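Local coordinates for DnaJ homolog subfamily C member 10 (PDB 3APQ), which acts in the endoplasmic reticulum as a disulfide reductase that serves both the correct folding of proteins and the degradation of misfolded ones, at residues I19-K24 with I92-P97. Sequence-based numbering, arbitrary orientation.
Sequences IRQAFK and IYDDDP
From the type I beta turn Tyr93-Asp96, Asp94 reaches across to Arg20 and Gln21 on helix 16-30 of the J domain. Just before it, Tyr93 points away from this helix and packs on Trp136 and Arg137 of the thioredoxin domain, tying the turn to that side. Asp94 itself has CG anti to its carbonyl carbon (chi1 -73°), which carries both carboxylate oxygens to the NE/NH2 edge of the Arg20 guanidinium. Arg20 NE donates to the syn lone pair of Asp94 OD2 at 2.9 Å, and Arg20 NH2 meets Asp94 OD1 at 2.9 Å. Both bonds are nearly straight and the two planes lie only 29° apart, a bidentate salt bridge that suits the flat, charged ends of arginine and aspartate. Gln21, its chain bent at chi2 (-50°), brings NE2 to the anti lone pair of Asp94 OD2 at 2.8 Å, a neutral second donor with its amide almost perpendicular to the carboxylate. An asparagine here would probably leave buried Arg20 without its counter-charge from this loop and turn an NH2 toward a present donor. Next along, Asp95 OD2 lies 4.6 Å from Lys24 NZ, beyond salt-bridge distance, though the opposite charges probably attract weakly. Glu103 takes Arg20 NH1 in a second salt bridge, so two carboxylates share the guanidinium; between these two segments, directional polar bonds make the link, two of them charge-assisted.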
loop_
_atom_site.group_PDB
_atom_site.type_symbol
_atom_site.label_atom_id
_atom_site.label_comp_id
_atom_site.label_asym_id
_atom_site.label_seq_id
_atom_site.Cartn_x
_atom_site.Cartn_y
_atom_site.Cartn_z
ATOM N N ILE A 19 -0.645 10.802 3.134
ATOM C CA ILE A 19 -2.102 10.892 3.025
ATOM C C ILE A 19 -2.811 9.743 3.776
ATOM O O ILE A 19 -3.783 10.000 4.528
ATOM C CB ILE A 19 -2.565 11.005 1.556
ATOM C CG1 ILE A 19 -2.004 12.312 0.945
ATOM C CG2 ILE A 19 -4.116 10.832 1.424
ATOM C CD1 ILE A 19 -1.938 12.344 -0.607
ATOM N N ARG A 20 -2.365 8.492 3.609
ATOM C CA ARG A 20 -2.976 7.406 4.401
ATOM C C ARG A 20 -2.840 7.618 5.861
ATOM O O ARG A 20 -3.794 7.363 6.605
ATOM C CB ARG A 20 -2.349 6.023 4.099
ATOM C CG ARG A 20 -2.694 5.504 2.709
ATOM C CD ARG A 20 -2.248 4.009 2.517
ATOM N NE ARG A 20 -0.779 3.893 2.511
ATOM C CZ ARG A 20 -0.031 3.973 1.415
ATOM N NH1 ARG A 20 -0.590 4.269 0.220
ATOM N NH2 ARG A 20 1.283 3.775 1.504
ATOM N N GLN A 21 -1.651 8.013 6.296
ATOM C CA GLN A 21 -1.411 8.178 7.715
ATOM C C GLN A 21 -2.315 9.282 8.303
ATOM O O GLN A 21 -2.867 9.122 9.436
ATOM C CB GLN A 21 0.063 8.351 7.998
ATOM C CG GLN A 21 0.791 6.962 7.665
ATOM C CD GLN A 21 0.054 5.760 8.370
ATOM O OE1 GLN A 21 -0.026 5.748 9.606
ATOM N NE2 GLN A 21 -0.547 4.807 7.581
ATOM N N ALA A 22 -2.532 10.348 7.537
ATOM C CA ALA A 22 -3.307 11.448 8.087
ATOM C C ALA A 22 -4.756 11.011 8.180
ATOM O O ALA A 22 -5.410 11.279 9.178
ATOM C CB ALA A 22 -3.188 12.702 7.233
ATOM N N PHE A 23 -5.239 10.410 7.102
ATOM C CA PHE A 23 -6.605 9.826 7.042
ATOM C C PHE A 23 -6.816 8.800 8.167
ATOM O O PHE A 23 -7.828 8.848 8.872
ATOM C CB PHE A 23 -6.882 9.252 5.627
ATOM C CG PHE A 23 -8.153 8.456 5.516
ATOM C CD1 PHE A 23 -9.395 9.062 5.631
ATOM C CD2 PHE A 23 -8.087 7.085 5.358
ATOM C CE1 PHE A 23 -10.590 8.281 5.564
ATOM C CE2 PHE A 23 -9.259 6.294 5.271
ATOM C CZ PHE A 23 -10.511 6.897 5.385
ATOM N N LYS A 24 -5.885 7.856 8.339
ATOM C CA LYS A 24 -6.015 6.865 9.417
ATOM C C LYS A 24 -6.186 7.471 10.807
ATOM O O LYS A 24 -7.041 7.036 11.597
ATOM C CB LYS A 24 -4.822 5.906 9.414
ATOM C CG LYS A 24 -4.976 4.793 10.461
ATOM C CD LYS A 24 -3.823 3.807 10.329
ATOM C CE LYS A 24 -2.705 4.047 11.267
ATOM N NZ LYS A 24 -2.002 2.707 11.494
ATOM N N ILE A 92 -0.713 -1.123 5.808
ATOM C CA ILE A 92 -0.054 -2.141 6.624
ATOM C C ILE A 92 1.407 -1.853 6.918
ATOM O O ILE A 92 1.892 -2.099 8.031
ATOM C CB ILE A 92 -0.104 -3.574 5.837
ATOM C CG1 ILE A 92 -1.550 -4.061 5.833
ATOM C CG2 ILE A 92 0.686 -4.640 6.492
ATOM C CD1 ILE A 92 -2.280 -3.719 7.188
ATOM N N TYR A 93 2.125 -1.435 5.890
ATOM C CA TYR A 93 3.583 -1.316 6.062
ATOM C C TYR A 93 4.064 0.095 6.165
ATOM O O TYR A 93 5.259 0.285 6.027
ATOM C CB TYR A 93 4.339 -2.038 4.913
ATOM C CG TYR A 93 4.104 -3.554 4.966
ATOM C CD1 TYR A 93 4.529 -4.327 6.065
ATOM C CD2 TYR A 93 3.420 -4.199 3.921
ATOM C CE1 TYR A 93 4.310 -5.718 6.108
ATOM C CE2 TYR A 93 3.157 -5.556 3.982
ATOM C CZ TYR A 93 3.624 -6.306 5.075
ATOM O OH TYR A 93 3.359 -7.641 5.089
ATOM N N ASP A 94 3.156 1.043 6.407
ATOM C CA ASP A 94 3.482 2.491 6.454
ATOM C C ASP A 94 4.413 2.914 7.569
ATOM O O ASP A 94 5.031 3.976 7.478
ATOM C CB ASP A 94 2.223 3.338 6.519
ATOM C CG ASP A 94 1.477 3.372 5.169
ATOM O OD1 ASP A 94 2.013 2.831 4.152
ATOM O OD2 ASP A 94 0.358 3.919 5.139
ATOM N N ASP A 95 4.476 2.117 8.650
ATOM C CA ASP A 95 5.406 2.418 9.725
ATOM C C ASP A 95 6.674 1.573 9.708
ATOM O O ASP A 95 7.370 1.565 10.719
ATOM C CB ASP A 95 4.736 2.230 11.101
ATOM C CG ASP A 95 3.554 3.126 11.304
ATOM O OD1 ASP A 95 3.604 4.325 10.934
ATOM O OD2 ASP A 95 2.558 2.658 11.887
ATOM N N ASP A 96 6.954 0.860 8.596
ATOM C CA ASP A 96 8.122 0.019 8.413
ATOM C C ASP A 96 8.971 0.671 7.328
ATOM O O ASP A 96 8.705 0.496 6.144
ATOM C CB ASP A 96 7.690 -1.401 8.017
ATOM C CG ASP A 96 6.639 -1.922 8.959
ATOM O OD1 ASP A 96 6.981 -1.967 10.163
ATOM O OD2 ASP A 96 5.483 -2.190 8.529
ATOM N N PRO A 97 9.996 1.454 7.731
ATOM C CA PRO A 97 10.713 2.221 6.723
ATOM C C PRO A 97 11.528 1.310 5.786
ATOM O O PRO A 97 11.867 1.733 4.679
ATOM C CB PRO A 97 11.647 3.143 7.580
ATOM C CG PRO A 97 11.738 2.506 8.896
ATOM C CD PRO A 97 10.363 1.872 9.090
#